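Long-range contacts in terminal uridylyltransferase 1 (Trypanosoma brucei, PDB 5HZD), which catalyses the addition of uridines to the 3' hydroxyl of guide RNAs, ribosomal RNAs and some messenger RNAs during editing of mitochondrial RNA: residues Val416-Arg421 with Cys464-Tyr469; Leu430-Glu435 with Glu470-Leu475; Val353-Pro358 with Asn420-Thr425. All blocks are in the same frame, centred on the assembly; numbering follows the deposited sequence.

Contact 1 (Val416-Arg421 with Cys464-Tyr469); sequences VISLNR and CIEDPY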
loop_
_atom_site.group_PDB
_atom_site.type_symbol
_atom_site.label_atom_id
_atom_site.label_comp_id
_atom_site.label_asym_id
_atom_site.label_seq_id
_atom_site.Cartn_x
_atom_site.Cartn_y
_atom_site.Cartn_z
ATOM N N VAL A 416 24.009 4.639 -3.537
ATOM C CA VAL A 416 22.813 3.982 -3.037
ATOM C C VAL A 416 21.679 4.985 -3.069
ATOM O O VAL A 416 21.848 6.131 -2.653
ATOM C CB VAL A 416 23.026 3.590 -1.560
ATOM C CG1 VAL A 416 21.727 2.973 -0.958
ATOM C CG2 VAL A 416 24.243 2.645 -1.406
ATOM N N ILE A 417 20.517 4.556 -3.547
ATOM C CA ILE A 417 19.297 5.384 -3.479
ATOM C C ILE A 417 18.850 5.390 -2.027
ATOM O O ILE A 417 18.464 4.350 -1.486
ATOM C CB ILE A 417 18.224 4.776 -4.393
ATOM C CG1 ILE A 417 18.712 4.782 -5.860
ATOM C CG2 ILE A 417 16.906 5.552 -4.287
ATOM C CD1 ILE A 417 17.745 4.136 -6.877
ATOM N N SER A 418 18.945 6.534 -1.356
ATOM C CA SER A 418 18.693 6.550 0.075
ATOM C C SER A 418 18.111 7.873 0.516
ATOM O O SER A 418 18.583 8.945 0.104
ATOM C CB SER A 418 19.994 6.298 0.861
ATOM O OG SER A 418 19.694 6.389 2.252
ATOM N N LEU A 419 17.057 7.788 1.330
ATOM C CA LEU A 419 16.453 8.981 1.936
ATOM C C LEU A 419 16.952 9.167 3.357
ATOM O O LEU A 419 16.493 10.058 4.070
ATOM C CB LEU A 419 14.915 8.860 1.943
ATOM C CG LEU A 419 14.277 8.590 0.586
ATOM C CD1 LEU A 419 12.774 8.425 0.810
ATOM C CD2 LEU A 419 14.603 9.752 -0.302
ATOM N N ASN A 420 17.940 8.385 3.799
ATOM C CA ASN A 420 18.343 8.480 5.194
ATOM C C ASN A 420 19.297 9.618 5.473
ATOM O O ASN A 420 19.609 9.899 6.643
ATOM C CB ASN A 420 18.995 7.179 5.668
ATOM C CG ASN A 420 17.997 6.082 5.858
ATOM O OD1 ASN A 420 17.595 5.444 4.914
ATOM N ND2 ASN A 420 17.552 5.887 7.095
ATOM N N ARG A 421 19.780 10.248 4.412
ATOM C CA ARG A 421 20.614 11.453 4.528
ATOM C C ARG A 421 20.379 12.254 3.267
ATOM O O ARG A 421 20.003 11.688 2.247
ATOM C CB ARG A 421 22.098 11.073 4.710
ATOM C CG ARG A 421 22.695 10.264 3.560
ATOM C CD ARG A 421 23.945 9.484 4.015
ATOM N NE ARG A 421 23.701 8.719 5.231
ATOM C CZ ARG A 421 23.086 7.538 5.268
ATOM N NH1 ARG A 421 22.602 6.959 4.159
ATOM N NH2 ARG A 421 22.904 6.942 6.438
ATOM N N CYS A 464 21.240 -0.690 -5.419
ATOM C CA CYS A 464 21.043 -0.501 -3.986
ATOM C C CYS A 464 20.039 0.582 -3.649
ATOM O O CYS A 464 20.178 1.729 -4.101
ATOM C CB CYS A 464 22.375 -0.142 -3.322
ATOM S SG CYS A 464 23.556 -1.505 -3.390
ATOM N N ILE A 465 19.046 0.227 -2.831
ATOM C CA ILE A 465 18.061 1.184 -2.329
ATOM C C ILE A 465 17.986 0.913 -0.827
ATOM O O ILE A 465 17.680 -0.218 -0.405
ATOM C CB ILE A 465 16.682 0.938 -2.960
ATOM C CG1 ILE A 465 16.759 1.132 -4.474
ATOM C CG2 ILE A 465 15.678 1.903 -2.368
ATOM C CD1 ILE A 465 15.393 0.887 -5.158
ATOM N N GLU A 466 18.319 1.916 -0.028
ATOM C CA GLU A 466 18.333 1.750 1.424
ATOM C C GLU A 466 16.905 1.848 1.971
ATOM O O GLU A 466 16.173 2.812 1.677
ATOM C CB GLU A 466 19.244 2.815 2.057
ATOM C CG GLU A 466 19.322 2.728 3.609
ATOM C CD GLU A 466 20.380 3.611 4.271
ATOM O OE1 GLU A 466 20.855 4.624 3.698
ATOM O OE2 GLU A 466 20.768 3.280 5.417
ATOM N N ASP A 467 16.479 0.857 2.763
ATOM C CA ASP A 467 15.183 0.961 3.440
ATOM C C ASP A 467 15.261 2.050 4.519
ATOM O O ASP A 467 16.202 2.084 5.331
ATOM C CB ASP A 467 14.817 -0.373 4.096
ATOM C CG ASP A 467 13.433 -0.361 4.677
ATOM O OD1 ASP A 467 13.249 0.219 5.756
ATOM O OD2 ASP A 467 12.533 -0.949 4.074
ATOM N N PRO A 468 14.287 2.980 4.526
ATOM C CA PRO A 468 14.364 4.106 5.457
ATOM C C PRO A 468 14.431 3.724 6.939
ATOM O O PRO A 468 15.149 4.386 7.690
ATOM C CB PRO A 468 13.062 4.860 5.170
ATOM C CG PRO A 468 12.853 4.640 3.712
ATOM C CD PRO A 468 13.252 3.185 3.501
ATOM N N TYR A 469 13.724 2.671 7.346
ATOM C CA TYR A 469 13.644 2.358 8.790
ATOM C C TYR A 469 14.284 1.043 9.215
ATOM O O TYR A 469 14.526 0.818 10.408
ATOM C CB TYR A 469 12.192 2.435 9.281
ATOM C CG TYR A 469 11.595 3.820 9.127
ATOM C CD1 TYR A 469 12.096 4.912 9.853
ATOM C CD2 TYR A 469 10.546 4.036 8.244
ATOM C CE1 TYR A 469 11.565 6.184 9.699
ATOM C CE2 TYR A 469 10.004 5.299 8.085
ATOM C CZ TYR A 469 10.520 6.354 8.801
ATOM O OH TYR A 469 9.974 7.593 8.652
HETATM O O HOH W 1 16.148 5.418 2.401
HETATM O O HOH W 2 22.394 4.199 7.079
#

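Contact 2 (Leu430-Glu435 with Glu470-Leu475); sequences LGWHVE and EENLNL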
loop_
_atom_site.group_PDB
_atom_site.type_symbol
_atom_site.label_atom_id
_atom_site.label_comp_id
_atom_site.label_asym_id
_atom_site.label_seq_id
_atom_site.Cartn_x
_atom_site.Cartn_y
_atom_site.Cartn_z
ATOM N N LEU A 430 27.540 2.214 3.640
ATOM C CA LEU A 430 26.668 1.225 4.281
ATOM C C LEU A 430 27.304 -0.154 4.443
ATOM O O LEU A 430 26.683 -1.058 5.005
ATOM C CB LEU A 430 25.378 1.074 3.464
ATOM C CG LEU A 430 24.603 2.370 3.186
ATOM C CD1 LEU A 430 23.219 2.059 2.580
ATOM C CD2 LEU A 430 24.408 3.185 4.451
ATOM N N GLY A 431 28.509 -0.312 3.907
ATOM C CA GLY A 431 29.202 -1.590 3.900
ATOM C C GLY A 431 28.652 -2.468 2.779
ATOM O O GLY A 431 28.774 -3.695 2.840
ATOM N N TRP A 432 28.082 -1.841 1.762
ATOM C CA TRP A 432 27.477 -2.559 0.639
ATOM C C TRP A 432 28.396 -2.551 -0.596
ATOM O O TRP A 432 27.966 -2.851 -1.715
ATOM C CB TRP A 432 26.135 -1.922 0.289
ATOM C CG TRP A 432 25.076 -2.116 1.324
ATOM C CD1 TRP A 432 25.197 -2.760 2.534
ATOM C CD2 TRP A 432 23.726 -1.665 1.243
ATOM N NE1 TRP A 432 23.995 -2.737 3.199
ATOM C CE2 TRP A 432 23.079 -2.060 2.438
ATOM C CE3 TRP A 432 23.007 -0.938 0.290
ATOM C CZ2 TRP A 432 21.735 -1.768 2.692
ATOM C CZ3 TRP A 432 21.687 -0.673 0.511
ATOM C CH2 TRP A 432 21.048 -1.083 1.716
ATOM N N HIS A 433 29.670 -2.222 -0.391
ATOM C CA HIS A 433 30.633 -2.167 -1.493
ATOM C C HIS A 433 31.268 -3.530 -1.789
ATOM O O HIS A 433 32.018 -3.673 -2.762
ATOM C CB HIS A 433 31.726 -1.160 -1.174
ATOM C CG HIS A 433 32.487 -1.496 0.061
ATOM N ND1 HIS A 433 31.881 -1.605 1.297
ATOM C CD2 HIS A 433 33.797 -1.778 0.254
ATOM C CE1 HIS A 433 32.789 -1.937 2.198
ATOM N NE2 HIS A 433 33.959 -2.046 1.592
ATOM N N VAL A 434 30.985 -4.513 -0.939
ATOM C CA VAL A 434 31.474 -5.885 -1.108
ATOM C C VAL A 434 30.307 -6.842 -0.875
ATOM O O VAL A 434 29.546 -6.652 0.072
ATOM C CB VAL A 434 32.583 -6.208 -0.074
ATOM C CG1 VAL A 434 33.052 -7.659 -0.200
ATOM C CG2 VAL A 434 33.762 -5.262 -0.234
ATOM N N GLU A 435 30.154 -7.876 -1.718
ATOM C CA GLU A 435 29.148 -8.891 -1.450
ATOM C C GLU A 435 29.839 -10.109 -0.854
ATOM O O GLU A 435 31.004 -10.374 -1.142
ATOM C CB GLU A 435 28.415 -9.332 -2.730
ATOM C CG GLU A 435 27.521 -8.304 -3.369
ATOM C CD GLU A 435 26.946 -8.799 -4.709
ATOM O OE1 GLU A 435 27.147 -9.998 -5.046
ATOM O OE2 GLU A 435 26.313 -8.001 -5.436
ATOM N N GLU A 470 14.587 0.178 8.261
ATOM C CA GLU A 470 15.358 -1.020 8.593
ATOM C C GLU A 470 16.828 -0.872 8.177
ATOM O O GLU A 470 17.156 -0.948 6.982
ATOM C CB GLU A 470 14.722 -2.241 7.951
ATOM C CG GLU A 470 15.404 -3.546 8.338
ATOM C CD GLU A 470 14.488 -4.755 8.206
ATOM O OE1 GLU A 470 15.011 -5.883 8.038
ATOM O OE2 GLU A 470 13.249 -4.576 8.288
ATOM N N GLU A 471 17.734 -0.708 9.133
ATOM C CA GLU A 471 19.140 -0.611 8.745
ATOM C C GLU A 471 19.670 -1.927 8.170
ATOM O O GLU A 471 19.211 -3.029 8.503
ATOM C CB GLU A 471 20.043 -0.102 9.868
ATOM C CG GLU A 471 21.334 0.539 9.349
ATOM C CD GLU A 471 22.313 0.871 10.471
ATOM O OE1 GLU A 471 23.512 1.102 10.183
ATOM O OE2 GLU A 471 21.881 0.901 11.647
ATOM N N ASN A 472 20.597 -1.761 7.243
ATOM C CA ASN A 472 21.244 -2.846 6.557
ATOM C C ASN A 472 20.339 -3.722 5.733
ATOM O O ASN A 472 20.667 -4.879 5.509
ATOM C CB ASN A 472 22.082 -3.699 7.516
ATOM C CG ASN A 472 23.213 -4.398 6.794
ATOM O OD1 ASN A 472 23.722 -3.880 5.792
ATOM N ND2 ASN A 472 23.590 -5.580 7.264
ATOM N N LEU A 473 19.237 -3.148 5.228
ATOM C CA LEU A 473 18.358 -3.862 4.313
ATOM C C LEU A 473 18.379 -3.184 2.956
ATOM O O LEU A 473 17.968 -2.032 2.827
ATOM C CB LEU A 473 16.918 -3.867 4.837
ATOM C CG LEU A 473 15.934 -4.624 3.940
ATOM C CD1 LEU A 473 16.248 -6.118 3.890
ATOM C CD2 LEU A 473 14.478 -4.352 4.411
ATOM N N ASN A 474 18.880 -3.903 1.962
ATOM C CA ASN A 474 18.835 -3.452 0.582
ATOM C C ASN A 474 17.562 -3.911 -0.085
ATOM O O ASN A 474 17.322 -5.118 -0.209
ATOM C CB ASN A 474 20.052 -3.989 -0.212
ATOM C CG ASN A 474 20.074 -3.489 -1.659
ATOM O OD1 ASN A 474 19.388 -2.526 -1.990
ATOM N ND2 ASN A 474 20.847 -4.162 -2.532
ATOM N N LEU A 475 16.751 -2.966 -0.547
ATOM C CA LEU A 475 15.528 -3.345 -1.256
ATOM C C LEU A 475 15.846 -4.031 -2.588
ATOM O O LEU A 475 14.998 -4.720 -3.157
ATOM C CB LEU A 475 14.560 -2.158 -1.414
ATOM C CG LEU A 475 14.217 -1.492 -0.074
ATOM C CD1 LEU A 475 13.251 -0.334 -0.281
ATOM C CD2 LEU A 475 13.575 -2.518 0.863
HETATM O O HOH W 3 26.742 -3.612 5.784
#

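Contact 3 (Val353-Pro358 with Asn420-Thr425); sequences VPYVDP and NRPGIT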
loop_
_atom_site.group_PDB
_atom_site.type_symbol
_atom_site.label_atom_id
_atom_site.label_comp_id
_atom_site.label_asym_id
_atom_site.label_seq_id
_atom_site.Cartn_x
_atom_site.Cartn_y
_atom_site.Cartn_z
ATOM N N VAL A 353 11.390 18.537 -4.365
ATOM C CA VAL A 353 10.754 18.510 -3.040
ATOM C C VAL A 353 11.852 18.700 -1.990
ATOM O O VAL A 353 12.997 18.299 -2.210
ATOM C CB VAL A 353 10.009 17.186 -2.710
ATOM C CG1 VAL A 353 8.889 16.867 -3.750
ATOM C CG2 VAL A 353 10.967 16.023 -2.610
ATOM N N PRO A 354 11.490 19.262 -0.829
ATOM C CA PRO A 354 12.447 19.381 0.276
ATOM C C PRO A 354 12.812 18.016 0.853
ATOM O O PRO A 354 12.033 17.063 0.844
ATOM C CB PRO A 354 11.671 20.197 1.327
ATOM C CG PRO A 354 10.651 20.957 0.548
ATOM C CD PRO A 354 10.229 19.969 -0.533
ATOM N N TYR A 355 14.032 17.916 1.376
ATOM C CA TYR A 355 14.420 16.698 2.083
ATOM C C TYR A 355 13.622 16.501 3.377
ATOM O O TYR A 355 13.357 17.470 4.108
ATOM C CB TYR A 355 15.937 16.753 2.388
ATOM C CG TYR A 355 16.390 15.570 3.198
ATOM C CD1 TYR A 355 16.516 14.316 2.598
ATOM C CD2 TYR A 355 16.669 15.693 4.564
ATOM C CE1 TYR A 355 16.884 13.209 3.344
ATOM C CE2 TYR A 355 17.056 14.571 5.318
ATOM C CZ TYR A 355 17.154 13.349 4.687
ATOM O OH TYR A 355 17.532 12.268 5.439
ATOM N N VAL A 356 13.231 15.259 3.657
ATOM C CA VAL A 356 12.633 14.904 4.947
ATOM C C VAL A 356 13.423 13.743 5.551
ATOM O O VAL A 356 13.548 12.676 4.921
ATOM C CB VAL A 356 11.184 14.420 4.781
ATOM C CG1 VAL A 356 10.590 14.031 6.150
ATOM C CG2 VAL A 356 10.324 15.471 4.113
ATOM N N ASP A 357 13.964 13.932 6.752
ATOM C CA ASP A 357 14.645 12.819 7.415
ATOM C C ASP A 357 13.605 11.797 7.874
ATOM O O ASP A 357 12.628 12.171 8.544
ATOM C CB ASP A 357 15.439 13.338 8.608
ATOM C CG ASP A 357 16.419 12.310 9.151
ATOM O OD1 ASP A 357 16.075 11.115 9.230
ATOM O OD2 ASP A 357 17.561 12.695 9.497
ATOM N N PRO A 358 13.772 10.513 7.510
ATOM C CA PRO A 358 12.801 9.535 8.021
ATOM C C PRO A 358 12.605 9.618 9.549
ATOM O O PRO A 358 11.492 9.375 10.022
ATOM C CB PRO A 358 13.398 8.200 7.572
ATOM C CG PRO A 358 14.051 8.578 6.216
ATOM C CD PRO A 358 14.724 9.884 6.566
ATOM N N ASN A 420 17.940 8.385 3.799
ATOM C CA ASN A 420 18.343 8.480 5.194
ATOM C C ASN A 420 19.297 9.618 5.473
ATOM O O ASN A 420 19.609 9.899 6.643
ATOM C CB ASN A 420 18.995 7.179 5.668
ATOM C CG ASN A 420 17.997 6.082 5.858
ATOM O OD1 ASN A 420 17.595 5.444 4.914
ATOM N ND2 ASN A 420 17.552 5.887 7.095
ATOM N N ARG A 421 19.780 10.248 4.412
ATOM C CA ARG A 421 20.614 11.453 4.528
ATOM C C ARG A 421 20.379 12.254 3.267
ATOM O O ARG A 421 20.003 11.688 2.247
ATOM C CB ARG A 421 22.098 11.073 4.710
ATOM C CG ARG A 421 22.695 10.264 3.560
ATOM C CD ARG A 421 23.945 9.484 4.015
ATOM N NE ARG A 421 23.701 8.719 5.231
ATOM C CZ ARG A 421 23.086 7.538 5.268
ATOM N NH1 ARG A 421 22.602 6.959 4.159
ATOM N NH2 ARG A 421 22.904 6.942 6.438
ATOM N N PRO A 422 20.587 13.582 3.315
ATOM C CA PRO A 422 20.264 14.439 2.167
ATOM C C PRO A 422 21.276 14.415 1.033
ATOM O O PRO A 422 20.920 14.689 -0.110
ATOM C CB PRO A 422 20.252 15.848 2.794
ATOM C CG PRO A 422 21.140 15.748 3.997
ATOM C CD PRO A 422 20.915 14.353 4.529
ATOM N N GLY A 423 22.518 14.106 1.351
ATOM C CA GLY A 423 23.552 14.077 0.337
ATOM C C GLY A 423 23.691 12.711 -0.294
ATOM O O GLY A 423 22.793 11.888 -0.207
ATOM N N ILE A 424 24.819 12.476 -0.944
ATOM C CA ILE A 424 25.072 11.190 -1.605
ATOM C C ILE A 424 25.407 10.123 -0.568
ATOM O O ILE A 424 26.219 10.356 0.338
ATOM C CB ILE A 424 26.265 11.307 -2.578
ATOM C CG1 ILE A 424 25.935 12.242 -3.745
ATOM C CG2 ILE A 424 26.728 9.912 -3.087
ATOM C CD1 ILE A 424 24.780 11.830 -4.577
ATOM N N THR A 425 24.792 8.942 -0.715
ATOM C CA THR A 425 25.162 7.770 0.086
ATOM C C THR A 425 25.954 6.818 -0.811
ATOM O O THR A 425 25.451 6.362 -1.841
ATOM C CB THR A 425 23.894 7.024 0.549
ATOM O OG1 THR A 425 23.156 7.874 1.426
ATOM C CG2 THR A 425 24.263 5.761 1.315
HETATM O O HOH W 4 17.867 9.082 8.776
#

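Contact 1 (Val416-Arg421 with Cys464-Tyr469)
I417 and I465 form a single parallel beta bridge, in which I417 N donates to C464 O at 2.9 Å while E466 N returns a bond to I417 O at 2.8 Å. The two isoleucine side chains lie side by side and point the same way, against helix 336-349. Beyond the bridge a carboxylate takes over. E466 CG is anti to the backbone N (chi1 180°), and the rest of the chain is extended, reaching across S418 and N420. Its OE1 accepts twice: from S418 OG at 2.6 Å, on the anti side and out of the carboxylate plane, and from R421 NH1 at 3.0 Å, through the syn lone pair. The guanidinium and carboxylate planes of that salt bridge are nearly coplanar; T425 OG1 is a further partner of NH1. The hydroxyl that donates to E466 also closes an ST turn, S418 OG accepting from N420 N at 3.1 Å. N420 ND2 then donates to P468 O at 2.9 Å, and one water joins L419 N, N420 OD1 and E466 O. These bonds join the loop 416-421 to I465-Y469 of the inferred nucleotide recognition motif, whose P468 packs on the UTP-binding residue Y337.

Contact 2 (Leu430-Glu435 with Glu470-Leu475)
W432 meets N472 and N474 at the edge and on one face of its indole, joining the residues directly following helix 427-430 to the later half of the inferred nucleotide recognition motif. The motif bends here in a type II beta turn from E470 to L473, with N472 at its third position in a positive-phi conformation (62°). W432 NE1 donates to N472 OD1 at 2.8 Å in a nearly straight bond, 173° at the hydrogen, and the acceptor lies in the plane of the ring. Farther round the edge, L473 O approaches W432 CH2 at 3.4 Å. N474 supplies a CH-pi contact: its CB stands 3.9 Å from the centroid of the W432 six-membered ring, displaced toward the rim. On the opposite face sits L430 CD1, so the indole is clamped between a leucine methyl and an asparagine CB; Y461 stacks its ring on W432 as well. In the next shell, N474 is fixed by its amide, which puts ND2 onto R460 O and L463 O and takes I465 N and G476 N on OD1. The tryptophan itself follows a Schellman motif, in which positive-phi G431 ends helix 427-430. L430 O, just before G431, receives a bond from a water at 2.7 Å, and the same water donates to N472 OD1 at 3.0 Å.

Contact 3 (Val353-Pro358 with Asn420-Thr425)
The ring of Y355 carries P422 over one face and meets the backbone of N420 at its edge, near the hydroxyl. The contact is CH-pi, proline on tyrosine: P422 CB lies 3.9 Å from the centroid of the Y355 ring, only 12° off the normal, and P422 CD comes equally near CZ and CE2. It joins the loop after helix 336-349 to the loop between the short strands 415-416 and 425-426, a surface contact in the helical part of the nucleotidyltransferase. Y355 CG is anti to the backbone N (chi1 176°), and the ring lies against residues 420-422. Y355 OH comes within 3.2 Å of R421 N, yet the angle is poor and no hydrogen bond forms; the hydrogen-bond partner of Y355 OH is L419 O. Y303 of helix 292-304 also touches the Y355 side chain. P358 CD packs on N420 CA at 4.1 Å. D357 OD1, which also accepts from L359 N, takes a bond from a water at 2.7 Å, and this water donates onward to N420 O at 2.9 Å.

How the contacts relate
The three contacts grade from core to surface. Contact 1 is the buried one, and its backbone bridge and doubly gripped carboxylate contrast with contact 2, partly buried, where a single indole bond and a CH-pi contact do the work, and with contact 3, at the surface, which has no direct hydrogen bond between its segments, and relies on ring packing and a water. Contacts 1 and 2 hold successive halves of the inferred nucleotide recognition motif and are linked by a backbone bond between I465 O and L475 N. Contacts 1 and 3 share N420 and R421, and Y469 OH bonds to P358 O. Contacts 2 and 3 touch more lightly, through L430 against T425.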